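Local coordinates for recombination protein RecR (Deinococcus radiodurans, PDB 1VDD) that binds DNA and probably takes part in a RecBC-independent pathway of recombinational DNA repair, perhaps acting together with RecF and RecO, at residues 56-60 with 69-73; 135-141 with 163-168. The contacts are given in a common frame with arbitrary orientation. Residue numbers count along the deposited sequence, not the author numbering.

Contact 1. Residues 56-60 with 69-73. With ZN (zinc ion), chain E.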
ATOM      1  N   VAL A  56       5.205  36.157   2.523  1.00 43.33           N
ATOM      2  CA  VAL A  56       5.509  35.961   1.121  1.00 46.62           C
ATOM      3  C   VAL A  56       6.411  37.079   0.605  1.00 43.00           C
ATOM      4  O   VAL A  56       6.255  38.226   0.996  1.00 45.78           O
ATOM      5  CB  VAL A  56       4.189  35.901   0.303  1.00 46.15           C
ATOM      6  CG1 VAL A  56       3.581  37.276   0.165  1.00 44.73           C
ATOM      7  CG2 VAL A  56       4.445  35.280  -1.028  1.00 50.89           C
ATOM      8  N   CYS A  57       7.366  36.738  -0.256  1.00 49.62           N
ATOM      9  CA  CYS A  57       8.281  37.733  -0.834  1.00 50.25           C
ATOM     10  C   CYS A  57       7.483  38.670  -1.735  1.00 50.40           C
ATOM     11  O   CYS A  57       6.608  38.234  -2.481  1.00 54.61           O
ATOM     12  CB  CYS A  57       9.393  37.041  -1.648  1.00 49.00           C
ATOM     13  SG  CYS A  57      10.509  38.139  -2.594  1.00 50.03           S
ATOM     14  N   PRO A  58       7.771  39.972  -1.677  1.00 52.85           N
ATOM     15  CA  PRO A  58       7.053  40.946  -2.502  1.00 53.15           C
ATOM     16  C   PRO A  58       7.353  40.844  -4.005  1.00 55.63           C
ATOM     17  O   PRO A  58       6.471  41.081  -4.832  1.00 57.45           O
ATOM     18  CB  PRO A  58       7.501  42.273  -1.913  1.00 51.77           C
ATOM     19  CG  PRO A  58       8.933  41.987  -1.542  1.00 51.23           C
ATOM     20  CD  PRO A  58       8.823  40.629  -0.880  1.00 53.53           C
ATOM     21  N   ILE A  59       8.595  40.497  -4.345  1.00 56.10           N
ATOM     22  CA  ILE A  59       9.026  40.369  -5.744  1.00 56.81           C
ATOM     23  C   ILE A  59       8.453  39.081  -6.319  1.00 55.85           C
ATOM     24  O   ILE A  59       7.471  39.097  -7.069  1.00 53.36           O
ATOM     25  CB  ILE A  59      10.566  40.301  -5.847  1.00 56.12           C
ATOM     26  CG1 ILE A  59      11.201  41.479  -5.093  1.00 52.91           C
ATOM     27  CG2 ILE A  59      10.979  40.262  -7.312  1.00 55.99           C
ATOM     28  CD1 ILE A  59      10.620  42.849  -5.436  1.00 44.89           C
ATOM     29  N   CYS A  60       9.112  37.974  -5.999  1.00 52.14           N
ATOM     30  CA  CYS A  60       8.637  36.660  -6.394  1.00 49.86           C
ATOM     31  C   CYS A  60       7.875  36.399  -5.113  1.00 49.77           C
ATOM     32  O   CYS A  60       8.058  37.141  -4.153  1.00 57.62           O
ATOM     33  CB  CYS A  60       9.794  35.675  -6.511  1.00 47.66           C
ATOM     34  SG  CYS A  60      10.786  35.529  -5.002  1.00 41.85           S
ATOM     35  N   CYS A  69      13.312  37.692  -0.815  1.00 54.45           N
ATOM     36  CA  CYS A  69      13.644  36.298  -0.552  1.00 53.78           C
ATOM     37  C   CYS A  69      15.154  36.102  -0.746  1.00 52.75           C
ATOM     38  O   CYS A  69      15.796  36.888  -1.441  1.00 51.42           O
ATOM     39  CB  CYS A  69      12.874  35.385  -1.509  1.00 49.46           C
ATOM     40  SG  CYS A  69      13.459  35.436  -3.219  1.00 51.33           S
ATOM     41  N   ASP A  70      15.722  35.064  -0.139  1.00 52.28           N
ATOM     42  CA  ASP A  70      17.159  34.799  -0.287  1.00 53.22           C
ATOM     43  C   ASP A  70      17.562  34.640  -1.754  1.00 51.88           C
ATOM     44  O   ASP A  70      18.697  34.924  -2.131  1.00 53.40           O
ATOM     45  CB  ASP A  70      17.567  33.534   0.475  1.00 55.08           C
ATOM     46  CG  ASP A  70      19.067  33.260   0.392  1.00 59.64           C
ATOM     47  OD1 ASP A  70      19.865  34.123   0.830  1.00 57.56           O
ATOM     48  OD2 ASP A  70      19.448  32.181  -0.116  1.00 61.56           O
ATOM     49  N   VAL A  71      16.634  34.169  -2.576  1.00 50.69           N
ATOM     50  CA  VAL A  71      16.901  33.990  -3.994  1.00 47.00           C
ATOM     51  C   VAL A  71      17.004  35.349  -4.663  1.00 49.33           C
ATOM     52  O   VAL A  71      17.922  35.602  -5.441  1.00 49.68           O
ATOM     53  CB  VAL A  71      15.778  33.200  -4.672  1.00 46.05           C
ATOM     54  CG1 VAL A  71      15.966  33.217  -6.180  1.00 37.24           C
ATOM     55  CG2 VAL A  71      15.759  31.782  -4.134  1.00 46.32           C
ATOM     56  N   CYS A  72      16.048  36.220  -4.357  1.00 50.96           N
ATOM     57  CA  CYS A  72      16.032  37.557  -4.926  1.00 48.18           C
ATOM     58  C   CYS A  72      17.301  38.300  -4.494  1.00 50.82           C
ATOM     59  O   CYS A  72      17.986  38.906  -5.319  1.00 54.69           O
ATOM     60  CB  CYS A  72      14.764  38.320  -4.482  1.00 49.43           C
ATOM     61  SG  CYS A  72      13.167  37.781  -5.250  1.00 36.33           S
ATOM     62  N   ALA A  73      17.628  38.226  -3.208  1.00 49.53           N
ATOM     63  CA  ALA A  73      18.811  38.897  -2.677  1.00 51.97           C
ATOM     64  C   ALA A  73      20.102  38.408  -3.323  1.00 54.79           C
ATOM     65  O   ALA A  73      20.820  39.181  -3.960  1.00 57.37           O
ATOM     66  CB  ALA A  73      18.889  38.702  -1.172  1.00 48.80           C
TER
HETATM   67 ZN    ZN E 230      11.948  36.596  -3.919  1.00 24.16          ZN

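Contact 2. Residues 135-141 with 163-168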
ATOM      1  N   MET A 135      15.724  37.505 -21.538  1.00 44.30           N
ATOM      2  CA  MET A 135      15.380  36.713 -20.363  1.00 40.15           C
ATOM      3  C   MET A 135      14.613  35.468 -20.776  1.00 39.21           C
ATOM      4  O   MET A 135      14.074  35.389 -21.883  1.00 41.44           O
ATOM      5  CB  MET A 135      14.503  37.529 -19.414  1.00 44.59           C
ATOM      6  CG  MET A 135      15.231  38.210 -18.263  1.00 43.51           C
ATOM      7  SD  MET A 135      14.103  39.307 -17.379  1.00 43.93           S
ATOM      8  CE  MET A 135      13.177  38.148 -16.390  1.00 35.20           C
ATOM      9  N   GLU A 136      14.559  34.493 -19.881  1.00 35.00           N
ATOM     10  CA  GLU A 136      13.829  33.268 -20.161  1.00 35.28           C
ATOM     11  C   GLU A 136      12.828  32.973 -19.059  1.00 33.72           C
ATOM     12  O   GLU A 136      13.118  33.135 -17.873  1.00 34.73           O
ATOM     13  CB  GLU A 136      14.793  32.083 -20.301  1.00 35.36           C
ATOM     14  CG  GLU A 136      14.100  30.719 -20.312  1.00 37.45           C
ATOM     15  CD  GLU A 136      15.058  29.557 -20.563  1.00 46.01           C
ATOM     16  OE1 GLU A 136      16.139  29.507 -19.930  1.00 38.57           O
ATOM     17  OE2 GLU A 136      14.719  28.686 -21.394  1.00 49.06           O
ATOM     18  N   VAL A 137      11.637  32.551 -19.448  1.00 35.42           N
ATOM     19  CA  VAL A 137      10.641  32.207 -18.455  1.00 36.36           C
ATOM     20  C   VAL A 137      10.365  30.723 -18.576  1.00 38.34           C
ATOM     21  O   VAL A 137       9.736  30.263 -19.529  1.00 37.87           O
ATOM     22  CB  VAL A 137       9.340  33.003 -18.637  1.00 33.36           C
ATOM     23  CG1 VAL A 137       8.296  32.508 -17.642  1.00 28.33           C
ATOM     24  CG2 VAL A 137       9.611  34.478 -18.409  1.00 27.96           C
ATOM     25  N   ILE A 138      10.877  29.975 -17.610  1.00 38.15           N
ATOM     26  CA  ILE A 138      10.686  28.536 -17.595  1.00 38.94           C
ATOM     27  C   ILE A 138       9.378  28.287 -16.883  1.00 37.36           C
ATOM     28  O   ILE A 138       9.183  28.750 -15.758  1.00 33.18           O
ATOM     29  CB  ILE A 138      11.801  27.833 -16.813  1.00 39.12           C
ATOM     30  CG1 ILE A 138      13.156  28.110 -17.470  1.00 41.69           C
ATOM     31  CG2 ILE A 138      11.515  26.357 -16.741  1.00 40.05           C
ATOM     32  CD1 ILE A 138      14.350  27.683 -16.639  1.00 25.75           C
ATOM     33  N   LEU A 139       8.473  27.574 -17.541  1.00 32.99           N
ATOM     34  CA  LEU A 139       7.190  27.277 -16.931  1.00 36.37           C
ATOM     35  C   LEU A 139       7.282  25.917 -16.267  1.00 36.04           C
ATOM     36  O   LEU A 139       7.342  24.880 -16.933  1.00 38.18           O
ATOM     37  CB  LEU A 139       6.089  27.304 -17.984  1.00 30.22           C
ATOM     38  CG  LEU A 139       6.084  28.635 -18.733  1.00 31.60           C
ATOM     39  CD1 LEU A 139       4.984  28.623 -19.783  1.00 33.79           C
ATOM     40  CD2 LEU A 139       5.911  29.783 -17.744  1.00 30.28           C
ATOM     41  N   ALA A 140       7.300  25.936 -14.942  1.00 35.76           N
ATOM     42  CA  ALA A 140       7.424  24.712 -14.175  1.00 36.14           C
ATOM     43  C   ALA A 140       6.199  24.400 -13.343  1.00 36.41           C
ATOM     44  O   ALA A 140       6.320  23.938 -12.208  1.00 39.97           O
ATOM     45  CB  ALA A 140       8.645  24.777 -13.293  1.00 31.31           C
ATOM     46  N   THR A 141       5.021  24.655 -13.902  1.00 32.45           N
ATOM     47  CA  THR A 141       3.797  24.336 -13.199  1.00 31.99           C
ATOM     48  C   THR A 141       3.602  22.834 -13.366  1.00 32.14           C
ATOM     49  O   THR A 141       4.281  22.201 -14.175  1.00 31.11           O
ATOM     50  CB  THR A 141       2.587  25.062 -13.784  1.00 28.26           C
ATOM     51  OG1 THR A 141       2.332  24.582 -15.097  1.00 31.69           O
ATOM     52  CG2 THR A 141       2.840  26.551 -13.839  1.00 31.15           C
ATOM     53  N   ALA A 163      10.600  37.927 -23.898  1.00 41.79           N
ATOM     54  CA  ALA A 163      11.397  36.838 -23.337  1.00 32.85           C
ATOM     55  C   ALA A 163      11.197  35.455 -23.951  1.00 33.17           C
ATOM     56  O   ALA A 163      10.186  35.160 -24.577  1.00 25.38           O
ATOM     57  CB  ALA A 163      11.166  36.758 -21.850  1.00 35.53           C
ATOM     58  N   ALA A 164      12.187  34.593 -23.777  1.00 35.11           N
ATOM     59  CA  ALA A 164      12.058  33.239 -24.287  1.00 35.08           C
ATOM     60  C   ALA A 164      11.219  32.470 -23.252  1.00 38.02           C
ATOM     61  O   ALA A 164      11.501  32.497 -22.059  1.00 40.73           O
ATOM     62  CB  ALA A 164      13.435  32.606 -24.445  1.00 27.59           C
ATOM     63  N   ILE A 165      10.164  31.813 -23.707  1.00 42.21           N
ATOM     64  CA  ILE A 165       9.323  31.042 -22.809  1.00 40.56           C
ATOM     65  C   ILE A 165       9.581  29.563 -23.053  1.00 41.38           C
ATOM     66  O   ILE A 165       9.650  29.113 -24.196  1.00 41.01           O
ATOM     67  CB  ILE A 165       7.831  31.324 -23.047  1.00 39.66           C
ATOM     68  CG1 ILE A 165       7.524  32.786 -22.722  1.00 43.55           C
ATOM     69  CG2 ILE A 165       6.984  30.409 -22.179  1.00 34.68           C
ATOM     70  CD1 ILE A 165       6.060  33.160 -22.935  1.00 41.75           C
ATOM     71  N   SER A 166       9.728  28.811 -21.971  1.00 37.98           N
ATOM     72  CA  SER A 166       9.972  27.389 -22.072  1.00 35.74           C
ATOM     73  C   SER A 166       9.143  26.669 -21.032  1.00 31.47           C
ATOM     74  O   SER A 166       8.730  27.264 -20.044  1.00 33.68           O
ATOM     75  CB  SER A 166      11.462  27.092 -21.853  1.00 41.81           C
ATOM     76  OG  SER A 166      11.919  27.592 -20.604  1.00 46.43           O
ATOM     77  N   ARG A 167       8.904  25.388 -21.271  1.00 36.26           N
ATOM     78  CA  ARG A 167       8.136  24.533 -20.368  1.00 36.46           C
ATOM     79  C   ARG A 167       9.050  23.344 -20.024  1.00 38.53           C
ATOM     80  O   ARG A 167       9.851  22.912 -20.867  1.00 33.86           O
ATOM     81  CB  ARG A 167       6.877  24.044 -21.074  1.00 32.32           C
ATOM     82  CG  ARG A 167       5.987  23.160 -20.237  1.00 32.01           C
ATOM     83  CD  ARG A 167       5.208  23.961 -19.221  1.00 33.95           C
ATOM     84  NE  ARG A 167       4.051  23.214 -18.738  1.00 25.53           N
ATOM     85  CZ  ARG A 167       3.905  22.775 -17.494  1.00 27.27           C
ATOM     86  NH1 ARG A 167       4.844  23.000 -16.579  1.00 28.98           N
ATOM     87  NH2 ARG A 167       2.807  22.114 -17.162  1.00 20.92           N
ATOM     88  N   ILE A 168       8.950  22.828 -18.798  1.00 35.17           N
ATOM     89  CA  ILE A 168       9.803  21.716 -18.403  1.00 33.34           C
ATOM     90  C   ILE A 168       9.397  20.494 -19.218  1.00 36.57           C
ATOM     91  O   ILE A 168       8.271  20.403 -19.692  1.00 34.59           O
ATOM     92  CB  ILE A 168       9.716  21.432 -16.875  1.00 34.82           C
ATOM     93  CG1 ILE A 168       8.270  21.184 -16.447  1.00 35.64           C
ATOM     94  CG2 ILE A 168      10.260  22.607 -16.106  1.00 28.84           C
ATOM     95  CD1 ILE A 168       8.135  20.933 -14.963  1.00 43.04           C
TER

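Contact 1. Residues 56-60 with 69-73
Metal coordination, far more than side-chain packing, holds residues 56-60 to 69-73, where the loop that follows strand 55-56 meets the short helix 70-73. Two cysteines from each segment converge on one zinc ion: C57 SG lies 2.5 Å from ZN, C60 SG 1.9 Å, C69 SG 2.0 Å and C72 SG 2.2 Å. The spread is wide, as may be expected at 2.5 Å resolution, yet the four thiolates enclose the metal as a complete Cys4 site, and sulfurs from opposite segments come as near as 3.2 Å, between C60 SG and C69 SG. This is the C4-type zinc finger of RecR, built on the general principle of paired CxxC motifs, in which the two-residue spacer lets both sulfurs of a pair reach the same ion. The second pair shows how the backbone helps. C69 is the N-cap of helix 70-73, and its SG accepts a hydrogen bond from C72 N at 2.9 Å, so a zinc ligand also caps the first turn. A weak hydrogen bond, from C69 N to C57 SG at 3.3 Å, crosses between the segments. Apolar contact is slight, C57 CB lying 3.9 Å from C69 CB; I59 CB touches C72 SG at 3.7 Å while the end of the I59 side chain leads away. From the helix, V71 packs on L103 and Y104 of strand 103-106, and D70 meets Y3 of a second subunit.

Contact 2. Residues 135-141 with 163-168
L139 and I165 form the apolar centre of this contact, L139 CD1 lying 3.6 Å from I165 CG2 on the sheet face that V137 shares and helix 145-158 covers through L158. The segments are the two strands of a beta-alpha-beta crossover in the Toprim domain, and they illustrate how parallel neighbours pair: strands 136-139 and 164-167 run 18° apart, in register from E136 with A164 to L139 with R167. Backbone bonds zigzag between them, with V137 N to A164 O at 2.6 Å, S166 N to V137 O at 2.8 Å and L139 N to S166 O at 2.5 Å. On the other face I138 CG1 meets S166 OG at 3.4 Å, and S166 OG donates to E136 OE2 at 3.1 Å; the same carboxylate forms a salt bridge to R193 of a third subunit. A strand of that subunit pairs antiparallel with I165, S166 and R167, continuing the sheet across the interface. At the polar edge, the R167 guanidinium gathers carbonyls, including that of G142 through NH2, while R167 NH1 donates to L139 O at 3.1 Å and to T141 O at 2.6 Å.

Overall arrangement
From the N terminus, the chain passes through helices 5-15, 22-32 and 37-53 before contact 1 closes a short loop, with strand 63-64 among the eight residues between its segments. It then enters the Toprim domain, laying down strands 81-85 and 103-106. Contact 2 opens afterwards and closes round helix 145-158. The two contacts are thus in series, neither nested nor crossed, with centres 19 Å apart and nearest atoms about 10 Å apart. Strand 81-85 lies between 103-106 and 136-139 in the parallel sheet. The zinc finger of contact 1 packs against this sheet at one outermost strand, 103-106, whereas contact 2 adds the other, 164-167.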